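Local coordinates for protein putative fimbrial subunit (Corynebacterium diphtheriae, PDB 4HSS) that is the major pilin SpaD, which assembles as a homopolymer into pili on the bacterial surface and probably serves in cell adhesion, at residues A[64-69]-A[109-114]; A[113-118]-A[134-139]. All coordinates share one frame; numbering follows the deposited sequence.

Contact 1 of 2, residues A[64-69]-A[109-114]; sequences ITKLNF and NLDLGI
Leu67 and Ile114 share the single backbone hydrogen bond between segments 64-69 and 109-114, where strands 61-67 and 113-121 run antiparallel in a four-stranded sheet of a prealbumin-like, probably CnaB-type, domain. The bond runs from Leu67 N to Ile114 O, 2.8 Å with 151° at the hydrogen. The same oxygen receives a CA-H...O contact from Lys66 CA at 3.6 Å. With CG of Leu67 beside its own backbone N (chi1 -55°), the side chain lies close over the accepting carbonyl, CG being 3.5 Å from Ile114 O.

On that face Ile114 is the bump. Its CG2 meets CD1 of Leu67 at 3.7 Å, while its CG1 reaches CB of Phe69 at 4.2 Å, so the two branches occupy the hollow between these residues; Leu71 and Phe79 also touch Ile114. Phe69 takes part through CB rather than its ring, which meets Leu67 CB with its edge and His89 in an edge-to-face pair.

The opposite face of the sheet carries Ile64 and Lys66. CD1 of Ile64 comes tip to tip with Leu110, pointing into the fork of its two methyls, with CD1 of Leu110 the nearer at 3.8 Å; both residues also pack on Tyr115. Lys66 extends past Gly113, where no side chain stands in its path, and crosses Asp111 at about a right angle. Asp111 OD1 has a salt bridge of its own to Lys27, while OD2 makes a long one, 3.6 Å from Lys66 NZ, whose neighbouring CE lies 4.0 Å from Asp111 CB.

Contact 2 of 2, residues A[113-118]-A[134-139]; sequences GIYLVE and VSIPMV
Val134 O is approached by several groups of strand 113-118: it accepts the hydrogen bond from Tyr115 N at 2.8 Å and a CA-H...O contact from Ile114 CA at 3.5 Å, with Tyr115 CB also close. Tyr115 O answers with a bond from Val134 N, which makes this a hydrogen-bonded antiparallel pair. Gly113 and Ile136 form the second such pair; its Gly113 N to Ile136 O bond is short at 2.7 Å but bent, with 138° at the hydrogen. Between them, Ile114 and Ser135 face each other as a non-hydrogen-bonded pair. The strand directions differ by 149°, as expected for twisted antiparallel neighbours.

On the side of the sheet that carries Tyr115, the ring and Ile136 meet obliquely, Tyr115 CD1 to Ile136 CD1 at 4.0 Å. The far end of the ring is held in place by a hydrogen bond from Tyr115 OH to Asp111 O. Val134 has CG2 between its backbone N and carbonyl carbon, and this methyl touches CG2 of Val117 at 3.8 Å and CB of Tyr115.

On the other face, CD1 of Ile114 lies 3.4 Å from Ser135 OG. That hydroxyl is turned anti to its backbone N (chi1 175°) and donates to Pro137 O at 2.7 Å, spanning the cis peptide that precedes Pro137, where the strand has ended.

Strand 132-136 is outermost in its sheet within the chain, and strand 61-67 flanks strand 113-121 on its other edge. Val117 and Val134 face strand 28-36 of the second sheet, where both touch Leu30 and Val117 also meets Leu32.

In the fold
From the N terminus, strand 61-67 leads into a long excursion through helix 83-86, strand 93-98 and strand 104-110; contact 1 closes this loop, 39 residues lying between its segments. Strand 104-110 pairs with strand 28-36 in another sheet, and the corner at Asn109 brings the chain back into strand 113-121. Contact 2 then closes a shorter loop, 15 residues between its segments, when strand 132-136 returns. The two loops follow in sequence, overlapping only at the shared Gly113 and Ile114. Strand 113-121 is thus gripped along both edges. Thr65 N probably bonds Leu116 O, while Leu110 and Ile136 pack together, joining the two contacts.

Contact 1 of 2, residues A[64-69]-A[109-114]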
loop_
_atom_site.group_PDB
_atom_site.type_symbol
_atom_site.label_atom_id
_atom_site.label_comp_id
_atom_site.label_asym_id
_atom_site.label_seq_id
_atom_site.Cartn_x
_atom_site.Cartn_y
_atom_site.Cartn_z
ATOM N N ILE A 64 28.734 -15.434 5.034
ATOM C CA ILE A 64 29.209 -16.783 5.389
ATOM C C ILE A 64 30.079 -16.667 6.628
ATOM O O ILE A 64 30.832 -15.706 6.768
ATOM C CB ILE A 64 29.950 -17.536 4.243
ATOM C CG1 ILE A 64 31.258 -16.790 3.823
ATOM C CG2 ILE A 64 28.992 -17.770 3.068
ATOM C CD1 ILE A 64 32.258 -17.570 3.133
ATOM N N THR A 65 29.975 -17.640 7.532
ATOM C CA THR A 65 30.736 -17.616 8.780
ATOM C C THR A 65 31.358 -18.994 9.032
ATOM O O THR A 65 30.611 -19.944 9.270
ATOM C CB THR A 65 29.786 -17.158 9.920
ATOM O OG1 THR A 65 29.219 -15.901 9.545
ATOM C CG2 THR A 65 30.483 -17.048 11.300
ATOM N N LYS A 66 32.715 -19.102 8.974
ATOM C CA LYS A 66 33.471 -20.312 9.294
ATOM C C LYS A 66 33.199 -20.674 10.769
ATOM O O LYS A 66 33.167 -19.789 11.622
ATOM C CB LYS A 66 34.969 -20.087 9.036
ATOM C CG LYS A 66 35.799 -21.373 8.936
ATOM C CD LYS A 66 37.288 -21.075 8.842
ATOM C CE LYS A 66 38.162 -22.277 9.120
ATOM N NZ LYS A 66 39.603 -21.897 9.230
ATOM N N LEU A 67 32.921 -21.939 11.052
ATOM C CA LEU A 67 32.594 -22.382 12.412
ATOM C C LEU A 67 33.807 -23.069 13.053
ATOM O O LEU A 67 34.703 -23.492 12.320
ATOM C CB LEU A 67 31.345 -23.285 12.398
ATOM C CG LEU A 67 30.083 -22.700 11.758
ATOM C CD1 LEU A 67 29.021 -23.715 11.692
ATOM C CD2 LEU A 67 29.550 -21.503 12.516
ATOM N N ASN A 68 33.908 -23.103 14.417
ATOM C CA ASN A 68 35.104 -23.644 15.139
ATOM C C ASN A 68 35.533 -25.124 14.796
ATOM O O ASN A 68 36.691 -25.497 15.047
ATOM C CB ASN A 68 34.944 -23.519 16.670
ATOM C CG ASN A 68 33.745 -24.229 17.263
ATOM O OD1 ASN A 68 33.194 -25.173 16.693
ATOM N ND2 ASN A 68 33.329 -23.818 18.457
ATOM N N PHE A 69 34.625 -25.922 14.200
ATOM C CA PHE A 69 34.705 -27.357 13.869
ATOM C C PHE A 69 35.888 -27.729 12.976
ATOM O O PHE A 69 36.143 -27.059 11.979
ATOM C CB PHE A 69 33.384 -27.820 13.244
ATOM C CG PHE A 69 32.226 -27.683 14.206
ATOM C CD1 PHE A 69 31.930 -28.694 15.116
ATOM C CD2 PHE A 69 31.470 -26.522 14.250
ATOM C CE1 PHE A 69 30.877 -28.565 16.018
ATOM C CE2 PHE A 69 30.430 -26.383 15.173
ATOM C CZ PHE A 69 30.146 -27.403 16.057
ATOM N N ASN A 109 38.326 -19.053 -2.513
ATOM C CA ASN A 109 39.513 -19.309 -1.693
ATOM C C ASN A 109 39.142 -19.479 -0.234
ATOM O O ASN A 109 39.670 -18.794 0.658
ATOM C CB ASN A 109 40.551 -18.198 -1.877
ATOM C CG ASN A 109 41.496 -18.517 -2.998
ATOM O OD1 ASN A 109 42.469 -19.270 -2.823
ATOM N ND2 ASN A 109 41.179 -18.018 -4.194
ATOM N N LEU A 110 38.166 -20.373 -0.020
ATOM C CA LEU A 110 37.577 -20.708 1.261
ATOM C C LEU A 110 38.337 -21.796 1.946
ATOM O O LEU A 110 38.504 -22.866 1.374
ATOM C CB LEU A 110 36.131 -21.169 1.008
ATOM C CG LEU A 110 34.995 -20.242 1.428
ATOM C CD1 LEU A 110 35.385 -18.783 1.358
ATOM C CD2 LEU A 110 33.790 -20.474 0.573
ATOM N N ASP A 111 38.766 -21.555 3.194
ATOM C CA ASP A 111 39.410 -22.574 4.018
ATOM C C ASP A 111 38.441 -23.736 4.134
ATOM O O ASP A 111 37.231 -23.506 4.204
ATOM C CB ASP A 111 39.719 -22.012 5.420
ATOM C CG ASP A 111 40.814 -20.971 5.519
ATOM O OD1 ASP A 111 41.880 -21.160 4.872
ATOM O OD2 ASP A 111 40.660 -20.029 6.335
ATOM N N LEU A 112 38.930 -24.967 4.126
ATOM C CA LEU A 112 37.999 -26.089 4.265
ATOM C C LEU A 112 37.385 -26.067 5.670
ATOM O O LEU A 112 38.079 -25.731 6.631
ATOM C CB LEU A 112 38.685 -27.446 3.965
ATOM C CG LEU A 112 39.263 -27.647 2.544
ATOM C CD1 LEU A 112 39.743 -29.055 2.364
ATOM C CD2 LEU A 112 38.269 -27.268 1.445
ATOM N N GLY A 113 36.083 -26.322 5.760
ATOM C CA GLY A 113 35.365 -26.320 7.034
ATOM C C GLY A 113 33.857 -26.262 6.930
ATOM O O GLY A 113 33.282 -26.506 5.862
ATOM N N ILE A 114 33.216 -25.979 8.066
ATOM C CA ILE A 114 31.763 -25.836 8.166
ATOM C C ILE A 114 31.446 -24.348 8.233
ATOM O O ILE A 114 32.073 -23.606 8.988
ATOM C CB ILE A 114 31.099 -26.625 9.351
ATOM C CG1 ILE A 114 31.600 -28.068 9.468
ATOM C CG2 ILE A 114 29.543 -26.542 9.320
ATOM C CD1 ILE A 114 31.386 -28.953 8.269
#

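Contact 2 of 2, residues A[113-118]-A[134-139]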
loop_
_atom_site.group_PDB
_atom_site.type_symbol
_atom_site.label_atom_id
_atom_site.label_comp_id
_atom_site.label_asym_id
_atom_site.label_seq_id
_atom_site.Cartn_x
_atom_site.Cartn_y
_atom_site.Cartn_z
ATOM N N GLY A 113 36.083 -26.322 5.760
ATOM C CA GLY A 113 35.365 -26.320 7.034
ATOM C C GLY A 113 33.857 -26.262 6.930
ATOM O O GLY A 113 33.282 -26.506 5.862
ATOM N N ILE A 114 33.216 -25.979 8.066
ATOM C CA ILE A 114 31.763 -25.836 8.166
ATOM C C ILE A 114 31.446 -24.348 8.233
ATOM O O ILE A 114 32.073 -23.606 8.988
ATOM C CB ILE A 114 31.099 -26.625 9.351
ATOM C CG1 ILE A 114 31.600 -28.068 9.468
ATOM C CG2 ILE A 114 29.543 -26.542 9.320
ATOM C CD1 ILE A 114 31.386 -28.953 8.269
ATOM N N TYR A 115 30.467 -23.935 7.439
ATOM C CA TYR A 115 30.040 -22.562 7.321
ATOM C C TYR A 115 28.566 -22.422 7.510
ATOM O O TYR A 115 27.772 -23.238 7.017
ATOM C CB TYR A 115 30.403 -22.012 5.922
ATOM C CG TYR A 115 31.882 -21.827 5.680
ATOM C CD1 TYR A 115 32.677 -22.888 5.247
ATOM C CD2 TYR A 115 32.482 -20.579 5.830
ATOM C CE1 TYR A 115 34.043 -22.727 5.041
ATOM C CE2 TYR A 115 33.845 -20.398 5.592
ATOM C CZ TYR A 115 34.626 -21.481 5.225
ATOM O OH TYR A 115 35.963 -21.298 4.976
ATOM N N LEU A 116 28.199 -21.320 8.166
ATOM C CA LEU A 116 26.837 -20.846 8.336
ATOM C C LEU A 116 26.602 -19.789 7.279
ATOM O O LEU A 116 27.426 -18.878 7.140
ATOM C CB LEU A 116 26.666 -20.283 9.749
ATOM C CG LEU A 116 25.447 -19.451 10.011
ATOM C CD1 LEU A 116 24.188 -20.300 9.945
ATOM C CD2 LEU A 116 25.581 -18.775 11.335
ATOM N N VAL A 117 25.506 -19.916 6.518
ATOM C CA VAL A 117 25.155 -18.989 5.451
ATOM C C VAL A 117 23.884 -18.213 5.849
ATOM O O VAL A 117 22.820 -18.817 6.007
ATOM C CB VAL A 117 24.990 -19.738 4.098
ATOM C CG1 VAL A 117 24.804 -18.756 2.942
ATOM C CG2 VAL A 117 26.176 -20.664 3.830
ATOM N N GLU A 118 24.003 -16.876 5.996
ATOM C CA GLU A 118 22.915 -15.958 6.371
ATOM C C GLU A 118 22.701 -14.826 5.362
ATOM O O GLU A 118 23.684 -14.280 4.849
ATOM C CB GLU A 118 23.246 -15.293 7.725
ATOM C CG GLU A 118 23.343 -16.212 8.927
ATOM C CD GLU A 118 23.904 -15.524 10.159
ATOM O OE1 GLU A 118 25.070 -15.067 10.119
ATOM O OE2 GLU A 118 23.174 -15.451 11.173
ATOM N N VAL A 134 26.634 -25.233 5.460
ATOM C CA VAL A 134 27.308 -25.913 4.349
ATOM C C VAL A 134 28.693 -26.396 4.815
ATOM O O VAL A 134 29.373 -25.735 5.598
ATOM C CB VAL A 134 27.397 -25.136 2.994
ATOM C CG1 VAL A 134 26.022 -24.892 2.390
ATOM C CG2 VAL A 134 28.182 -23.831 3.114
ATOM N N SER A 135 29.097 -27.552 4.298
ATOM C CA SER A 135 30.373 -28.192 4.559
ATOM C C SER A 135 31.235 -28.072 3.304
ATOM O O SER A 135 30.737 -28.321 2.207
ATOM C CB SER A 135 30.162 -29.653 4.955
ATOM O OG SER A 135 31.415 -30.302 5.096
ATOM N N ILE A 136 32.520 -27.671 3.470
ATOM C CA ILE A 136 33.494 -27.506 2.377
ATOM C C ILE A 136 34.706 -28.330 2.742
ATOM O O ILE A 136 35.412 -27.952 3.667
ATOM C CB ILE A 136 33.837 -26.005 2.090
ATOM C CG1 ILE A 136 32.578 -25.218 1.671
ATOM C CG2 ILE A 136 34.947 -25.874 1.038
ATOM C CD1 ILE A 136 32.770 -23.881 1.359
ATOM N N PRO A 137 34.933 -29.507 2.120
ATOM C CA PRO A 137 34.151 -30.157 1.047
ATOM C C PRO A 137 32.915 -30.921 1.566
ATOM O O PRO A 137 32.650 -30.977 2.767
ATOM C CB PRO A 137 35.176 -31.110 0.419
ATOM C CG PRO A 137 36.034 -31.528 1.564
ATOM C CD PRO A 137 36.090 -30.347 2.513
ATOM N N MET A 138 32.146 -31.495 0.637
ATOM C CA MET A 138 30.946 -32.271 0.963
ATOM C C MET A 138 30.745 -33.339 -0.079
ATOM O O MET A 138 31.443 -33.335 -1.099
ATOM C CB MET A 138 29.694 -31.353 1.028
ATOM C CG MET A 138 29.190 -30.906 -0.346
ATOM S SD MET A 138 27.624 -30.035 -0.314
ATOM C CE MET A 138 26.450 -31.390 -0.151
ATOM N N VAL A 139 29.756 -34.223 0.163
ATOM C CA VAL A 139 29.302 -35.235 -0.790
ATOM C C VAL A 139 27.787 -35.288 -0.736
ATOM O O VAL A 139 27.202 -35.109 0.342
ATOM C CB VAL A 139 29.928 -36.655 -0.629
ATOM C CG1 VAL A 139 31.343 -36.724 -1.205
ATOM C CG2 VAL A 139 29.867 -37.158 0.818
#